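Local coordinates for glutaconate coenzyme a-transferase (Acidaminococcus fermentans, PDB 1POI), which catalyses the transfer of coenzyme A from acetyl-CoA to glutaconate and (R)-2-hydroxyglutarate in the fermentation of glutamate, at residues Ala34-Leu39 with Glu279-Leu284; Lys94-Asp99 with Trp133-Glu138. All coordinates share one frame; numbering follows the deposited sequence.

Contact 1 of 2, residues Ala34-Leu39 with Glu279-Leu284; sequences AVFEIL and EWVFDL
Two donors grip Val281 O: Leu284 N, 3.2 Å away and three residues further on, and Arg40 NE, from the end of the facing helix. That guanidinium ties together two helices whose side chains otherwise meet through apolar contact. Val281 fills the middle. Its CG2 sits almost squarely over the Phe36 ring, 3.7 Å from the centroid and 12° off the ring normal, a CH-pi contact made easy by a short branched side chain that brings a methyl close to a broad aromatic face. With CG1 anti to the backbone N (chi1 -173°), the other branch lies alongside helix 32-40, CG1 4.1 Å from Leu39 CB. Helix 32-40 is the connection of a beta-alpha-beta crossover, from strand 19-22 to strand 46-49 of the parallel sheet; Ala34 and Ile38 pack on Ile176 of strand 174-179, while Phe36 and Leu39 turn to helix 270-282. Trp280 O approaches the Phe36 ring obliquely, 3.4 Å from CE2. Phe282, the exposed member, points its ring edge at Leu39: Leu39 O lies in the plane of the Phe282 ring, 3.7 Å from CE1, and also accepts from Arg65 NH2.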
loop_
_atom_site.group_PDB
_atom_site.type_symbol
_atom_site.label_atom_id
_atom_site.label_comp_id
_atom_site.label_asym_id
_atom_site.label_seq_id
_atom_site.Cartn_x
_atom_site.Cartn_y
_atom_site.Cartn_z
ATOM N N ALA A 34 15.005 -5.470 26.150
ATOM C CA ALA A 34 14.635 -4.871 27.428
ATOM C C ALA A 34 14.809 -5.845 28.578
ATOM O O ALA A 34 15.426 -5.503 29.580
ATOM C CB ALA A 34 13.199 -4.386 27.385
ATOM N N VAL A 35 14.238 -7.038 28.468
ATOM C CA VAL A 35 14.373 -8.005 29.543
ATOM C C VAL A 35 15.848 -8.225 29.861
ATOM O O VAL A 35 16.216 -8.590 30.977
ATOM C CB VAL A 35 13.661 -9.313 29.208
ATOM C CG1 VAL A 35 14.133 -10.454 30.120
ATOM C CG2 VAL A 35 12.189 -9.115 29.378
ATOM N N PHE A 36 16.707 -7.939 28.901
ATOM C CA PHE A 36 18.120 -8.101 29.152
ATOM C C PHE A 36 18.636 -7.017 30.073
ATOM O O PHE A 36 19.381 -7.310 30.992
ATOM C CB PHE A 36 18.922 -8.123 27.848
ATOM C CG PHE A 36 19.138 -9.499 27.308
ATOM C CD1 PHE A 36 18.258 -10.526 27.628
ATOM C CD2 PHE A 36 20.241 -9.780 26.501
ATOM C CE1 PHE A 36 18.467 -11.827 27.163
ATOM C CE2 PHE A 36 20.462 -11.085 26.031
ATOM C CZ PHE A 36 19.568 -12.108 26.366
ATOM N N GLU A 37 18.223 -5.777 29.837
ATOM C CA GLU A 37 18.661 -4.640 30.643
ATOM C C GLU A 37 18.089 -4.708 32.078
ATOM O O GLU A 37 18.759 -4.342 33.050
ATOM C CB GLU A 37 18.284 -3.334 29.962
ATOM C CG GLU A 37 18.981 -2.134 30.555
ATOM C CD GLU A 37 20.422 -1.945 30.075
ATOM O OE1 GLU A 37 20.859 -2.644 29.124
ATOM O OE2 GLU A 37 21.113 -1.055 30.630
ATOM N N ILE A 38 16.863 -5.188 32.218
ATOM C CA ILE A 38 16.281 -5.341 33.533
ATOM C C ILE A 38 17.256 -6.212 34.329
ATOM O O ILE A 38 17.775 -5.791 35.365
ATOM C CB ILE A 38 14.881 -5.989 33.438
ATOM C CG1 ILE A 38 13.845 -4.933 33.037
ATOM C CG2 ILE A 38 14.507 -6.667 34.723
ATOM C CD1 ILE A 38 12.442 -5.499 32.719
ATOM N N LEU A 39 17.588 -7.383 33.805
ATOM C CA LEU A 39 18.535 -8.286 34.482
ATOM C C LEU A 39 19.891 -7.625 34.724
ATOM O O LEU A 39 20.401 -7.578 35.852
ATOM C CB LEU A 39 18.771 -9.545 33.652
ATOM C CG LEU A 39 17.669 -10.578 33.698
ATOM C CD1 LEU A 39 18.088 -11.776 32.894
ATOM C CD2 LEU A 39 17.428 -10.972 35.125
ATOM N N GLU A 279 27.331 -14.960 29.539
ATOM C CA GLU A 279 27.787 -14.713 28.175
ATOM C C GLU A 279 26.892 -13.801 27.349
ATOM O O GLU A 279 27.365 -12.826 26.758
ATOM C CB GLU A 279 27.935 -16.039 27.447
ATOM C CG GLU A 279 28.296 -15.914 25.983
ATOM C CD GLU A 279 28.254 -17.254 25.273
ATOM O OE1 GLU A 279 27.718 -18.219 25.863
ATOM O OE2 GLU A 279 28.757 -17.347 24.132
ATOM N N TRP A 280 25.605 -14.135 27.295
ATOM C CA TRP A 280 24.629 -13.363 26.508
ATOM C C TRP A 280 24.067 -12.080 27.144
ATOM O O TRP A 280 23.795 -11.094 26.439
ATOM C CB TRP A 280 23.486 -14.279 26.062
ATOM C CG TRP A 280 23.941 -15.296 25.062
ATOM C CD1 TRP A 280 24.295 -16.587 25.311
ATOM C CD2 TRP A 280 24.212 -15.067 23.676
ATOM N NE1 TRP A 280 24.794 -17.168 24.174
ATOM C CE2 TRP A 280 24.752 -16.261 23.155
ATOM C CE3 TRP A 280 24.052 -13.963 22.824
ATOM C CZ2 TRP A 280 25.134 -16.386 21.828
ATOM C CZ3 TRP A 280 24.438 -14.091 21.494
ATOM C CH2 TRP A 280 24.972 -15.297 21.015
ATOM N N VAL A 281 23.922 -12.084 28.470
ATOM C CA VAL A 281 23.391 -10.936 29.186
ATOM C C VAL A 281 24.421 -10.053 29.894
ATOM O O VAL A 281 24.789 -8.966 29.412
ATOM C CB VAL A 281 22.362 -11.386 30.228
ATOM C CG1 VAL A 281 21.696 -10.179 30.858
ATOM C CG2 VAL A 281 21.331 -12.299 29.585
ATOM N N PHE A 282 24.936 -10.569 31.004
ATOM C CA PHE A 282 25.862 -9.826 31.844
ATOM C C PHE A 282 27.166 -9.382 31.219
ATOM O O PHE A 282 27.654 -8.293 31.520
ATOM C CB PHE A 282 26.073 -10.581 33.141
ATOM C CG PHE A 282 24.780 -10.945 33.827
ATOM C CD1 PHE A 282 23.923 -9.948 34.306
ATOM C CD2 PHE A 282 24.391 -12.280 33.950
ATOM C CE1 PHE A 282 22.707 -10.269 34.886
ATOM C CE2 PHE A 282 23.152 -12.620 34.536
ATOM C CZ PHE A 282 22.311 -11.615 35.006
ATOM N N ASP A 283 27.714 -10.185 30.317
ATOM C CA ASP A 283 28.959 -9.816 29.670
ATOM C C ASP A 283 28.851 -8.789 28.553
ATOM O O ASP A 283 29.861 -8.181 28.194
ATOM C CB ASP A 283 29.702 -11.057 29.169
ATOM C CG ASP A 283 30.590 -11.684 30.243
ATOM O OD1 ASP A 283 31.085 -10.959 31.145
ATOM O OD2 ASP A 283 30.794 -12.916 30.183
ATOM N N LEU A 284 27.647 -8.550 28.031
ATOM C CA LEU A 284 27.488 -7.589 26.931
ATOM C C LEU A 284 27.061 -6.198 27.402
ATOM O O LEU A 284 26.095 -6.067 28.144
ATOM C CB LEU A 284 26.499 -8.131 25.902
ATOM C CG LEU A 284 26.750 -9.588 25.508
ATOM C CD1 LEU A 284 25.727 -10.051 24.505
ATOM C CD2 LEU A 284 28.127 -9.715 24.928
#

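Contact 2 of 2, residues Lys94-Asp99 with Trp133-Glu138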
loop_
_atom_site.group_PDB
_atom_site.type_symbol
_atom_site.label_atom_id
_atom_site.label_comp_id
_atom_site.label_asym_id
_atom_site.label_seq_id
_atom_site.Cartn_x
_atom_site.Cartn_y
_atom_site.Cartn_z
ATOM N N LYS A 94 10.916 -22.065 45.775
ATOM C CA LYS A 94 11.655 -20.814 45.766
ATOM C C LYS A 94 10.975 -19.678 45.027
ATOM O O LYS A 94 11.595 -18.644 44.798
ATOM C CB LYS A 94 13.015 -21.033 45.117
ATOM C CG LYS A 94 13.792 -22.189 45.683
ATOM C CD LYS A 94 15.289 -21.930 45.560
ATOM C CE LYS A 94 15.733 -21.852 44.119
ATOM N NZ LYS A 94 17.071 -21.200 43.973
ATOM N N LEU A 95 9.737 -19.885 44.585
ATOM C CA LEU A 95 8.996 -18.856 43.848
ATOM C C LEU A 95 7.561 -18.761 44.362
ATOM O O LEU A 95 6.902 -19.797 44.543
ATOM C CB LEU A 95 8.972 -19.213 42.355
ATOM C CG LEU A 95 8.046 -18.455 41.397
ATOM C CD1 LEU A 95 8.642 -17.069 41.105
ATOM C CD2 LEU A 95 7.841 -19.273 40.106
ATOM N N THR A 96 7.114 -17.532 44.651
ATOM C CA THR A 96 5.743 -17.265 45.130
ATOM C C THR A 96 4.910 -17.202 43.850
ATOM O O THR A 96 5.108 -16.299 43.025
ATOM C CB THR A 96 5.600 -15.857 45.832
ATOM O OG1 THR A 96 6.682 -15.611 46.740
ATOM C CG2 THR A 96 4.303 -15.790 46.604
ATOM N N MET A 97 3.920 -18.069 43.715
ATOM C CA MET A 97 3.148 -18.069 42.472
ATOM C C MET A 97 1.666 -18.409 42.539
ATOM O O MET A 97 1.260 -19.364 43.207
ATOM C CB MET A 97 3.811 -19.040 41.485
ATOM C CG MET A 97 3.106 -19.174 40.146
ATOM S SD MET A 97 3.831 -20.436 39.153
ATOM C CE MET A 97 2.712 -21.727 39.506
ATOM N N GLU A 98 0.873 -17.670 41.769
ATOM C CA GLU A 98 -0.568 -17.905 41.698
ATOM C C GLU A 98 -0.921 -18.389 40.285
ATOM O O GLU A 98 -0.254 -18.042 39.314
ATOM C CB GLU A 98 -1.345 -16.617 42.013
ATOM C CG GLU A 98 -2.828 -16.820 42.247
ATOM C CD GLU A 98 -3.143 -17.938 43.247
ATOM O OE1 GLU A 98 -3.175 -19.110 42.840
ATOM O OE2 GLU A 98 -3.376 -17.658 44.440
ATOM N N ASP A 99 -1.954 -19.209 40.185
ATOM C CA ASP A 99 -2.427 -19.722 38.914
ATOM C C ASP A 99 -3.834 -19.250 38.640
ATOM O O ASP A 99 -4.737 -19.475 39.448
ATOM C CB ASP A 99 -2.525 -21.247 38.941
ATOM C CG ASP A 99 -1.279 -21.929 38.468
ATOM O OD1 ASP A 99 -0.679 -21.489 37.449
ATOM O OD2 ASP A 99 -0.921 -22.924 39.130
ATOM N N TRP A 133 -5.578 -21.950 46.171
ATOM C CA TRP A 133 -4.879 -20.665 46.054
ATOM C C TRP A 133 -3.389 -20.965 46.029
ATOM O O TRP A 133 -2.883 -21.758 46.825
ATOM C CB TRP A 133 -5.155 -19.748 47.236
ATOM C CG TRP A 133 -6.520 -19.181 47.282
ATOM C CD1 TRP A 133 -7.678 -19.787 46.896
ATOM C CD2 TRP A 133 -6.891 -17.905 47.818
ATOM N NE1 TRP A 133 -8.750 -18.968 47.167
ATOM C CE2 TRP A 133 -8.291 -17.806 47.735
ATOM C CE3 TRP A 133 -6.166 -16.835 48.366
ATOM C CZ2 TRP A 133 -8.987 -16.684 48.184
ATOM C CZ3 TRP A 133 -6.858 -15.722 48.813
ATOM C CH2 TRP A 133 -8.250 -15.655 48.718
ATOM N N GLY A 134 -2.691 -20.335 45.106
ATOM C CA GLY A 134 -1.258 -20.542 44.999
ATOM C C GLY A 134 -0.613 -19.761 46.117
ATOM O O GLY A 134 0.224 -20.271 46.847
ATOM N N ILE A 135 -1.000 -18.493 46.215
ATOM C CA ILE A 135 -0.524 -17.592 47.255
ATOM C C ILE A 135 -1.684 -17.511 48.233
ATOM O O ILE A 135 -2.780 -17.100 47.870
ATOM C CB ILE A 135 -0.238 -16.200 46.688
ATOM C CG1 ILE A 135 0.446 -16.351 45.323
ATOM C CG2 ILE A 135 0.621 -15.414 47.684
ATOM C CD1 ILE A 135 0.812 -15.058 44.631
ATOM N N SER A 136 -1.483 -18.039 49.427
ATOM C CA SER A 136 -2.520 -18.034 50.446
ATOM C C SER A 136 -2.891 -16.615 50.923
ATOM O O SER A 136 -2.123 -15.649 50.765
ATOM C CB SER A 136 -2.056 -18.861 51.633
ATOM O OG SER A 136 -0.883 -18.283 52.192
ATOM N N LYS A 137 -4.072 -16.501 51.522
ATOM C CA LYS A 137 -4.537 -15.226 52.045
ATOM C C LYS A 137 -3.492 -14.759 53.050
ATOM O O LYS A 137 -3.124 -13.591 53.066
ATOM C CB LYS A 137 -5.925 -15.388 52.698
ATOM C CG LYS A 137 -6.300 -14.314 53.718
ATOM C CD LYS A 137 -6.386 -12.930 53.118
ATOM C CE LYS A 137 -7.676 -12.776 52.373
ATOM N NZ LYS A 137 -8.835 -13.006 53.257
ATOM N N GLU A 138 -2.942 -15.712 53.799
ATOM C CA GLU A 138 -1.928 -15.431 54.806
ATOM C C GLU A 138 -0.666 -14.835 54.208
ATOM O O GLU A 138 -0.117 -13.870 54.736
ATOM C CB GLU A 138 -1.604 -16.685 55.620
ATOM C CG GLU A 138 -0.603 -16.435 56.744
ATOM C CD GLU A 138 -0.422 -17.633 57.679
ATOM O OE1 GLU A 138 -1.442 -18.264 58.059
ATOM O OE2 GLU A 138 0.742 -17.924 58.052
#
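Strand 96-99, outermost in this chain's parallel sheet of the CoA-transferase fold, receives the turn 133-135 that leads into helix 137-141, and one carboxylate supplies both hydrogen bonds between the two segments. The Glu98 side chain leaves with CG anti to the backbone N and bends at chi2, which brings its two oxygens against successive N-H groups of the turn. Glu98 OE1 accepts from Gly134 N at 2.6 Å through its syn lone pair, in a somewhat bent bond (144°), and through its anti lone pair from Asp99 N at 2.9 Å. Ile135 N reaches Glu98 OE2 at 3.1 Å, nearly straight (165°) but from well above the carboxylate plane. Each oxygen also has a cationic partner, Lys150 for OE1 and Arg140 for OE2, so the buried glutamate is probably kept ionised. An alanine at Glu98 would remove both acceptors and would probably leave Gly134 N and Ile135 N without partners and loosen the turn. Gly134 suits its place because a beta carbon there would lie about 2.2 Å from Met97 O; instead its CA makes a CA-H...O contact with Met97 O at 3.3 Å. Thr96 OG1 is bound to Lys67 O of the neighbouring strand, and Ser136 OG caps Val139 N as the helix N-cap. Ile135 lies across Thr96 to Glu98, its two branches reaching different residues: CD1 lies 3.7 Å from Glu98 CB, and CG2 meets Thr96 CG2 at 3.9 Å, the Thr96 and Ile135 side chains crossing at about a right angle.

Contacts 1 and 2 share no helix or strand; their centres are 28 Å apart, and their nearest atoms about 12 Å. Contact 1 is the more buried: a helix flanking the parallel sheet meets a helix from far later in the sequence, with aliphatic and aromatic groups between them and an arginine outside the two segments adding the polar tie. Contact 2, centred farther from the middle of the chain, joins the strand at one edge of this chain's sheet to a turn, and there a carboxylate meets backbone N-H groups. The buried areas are nearly equal, so the difference lies in chemistry. Another subunit reaches Asp99 in contact 2, whereas no other chain of the assembly touches contact 1.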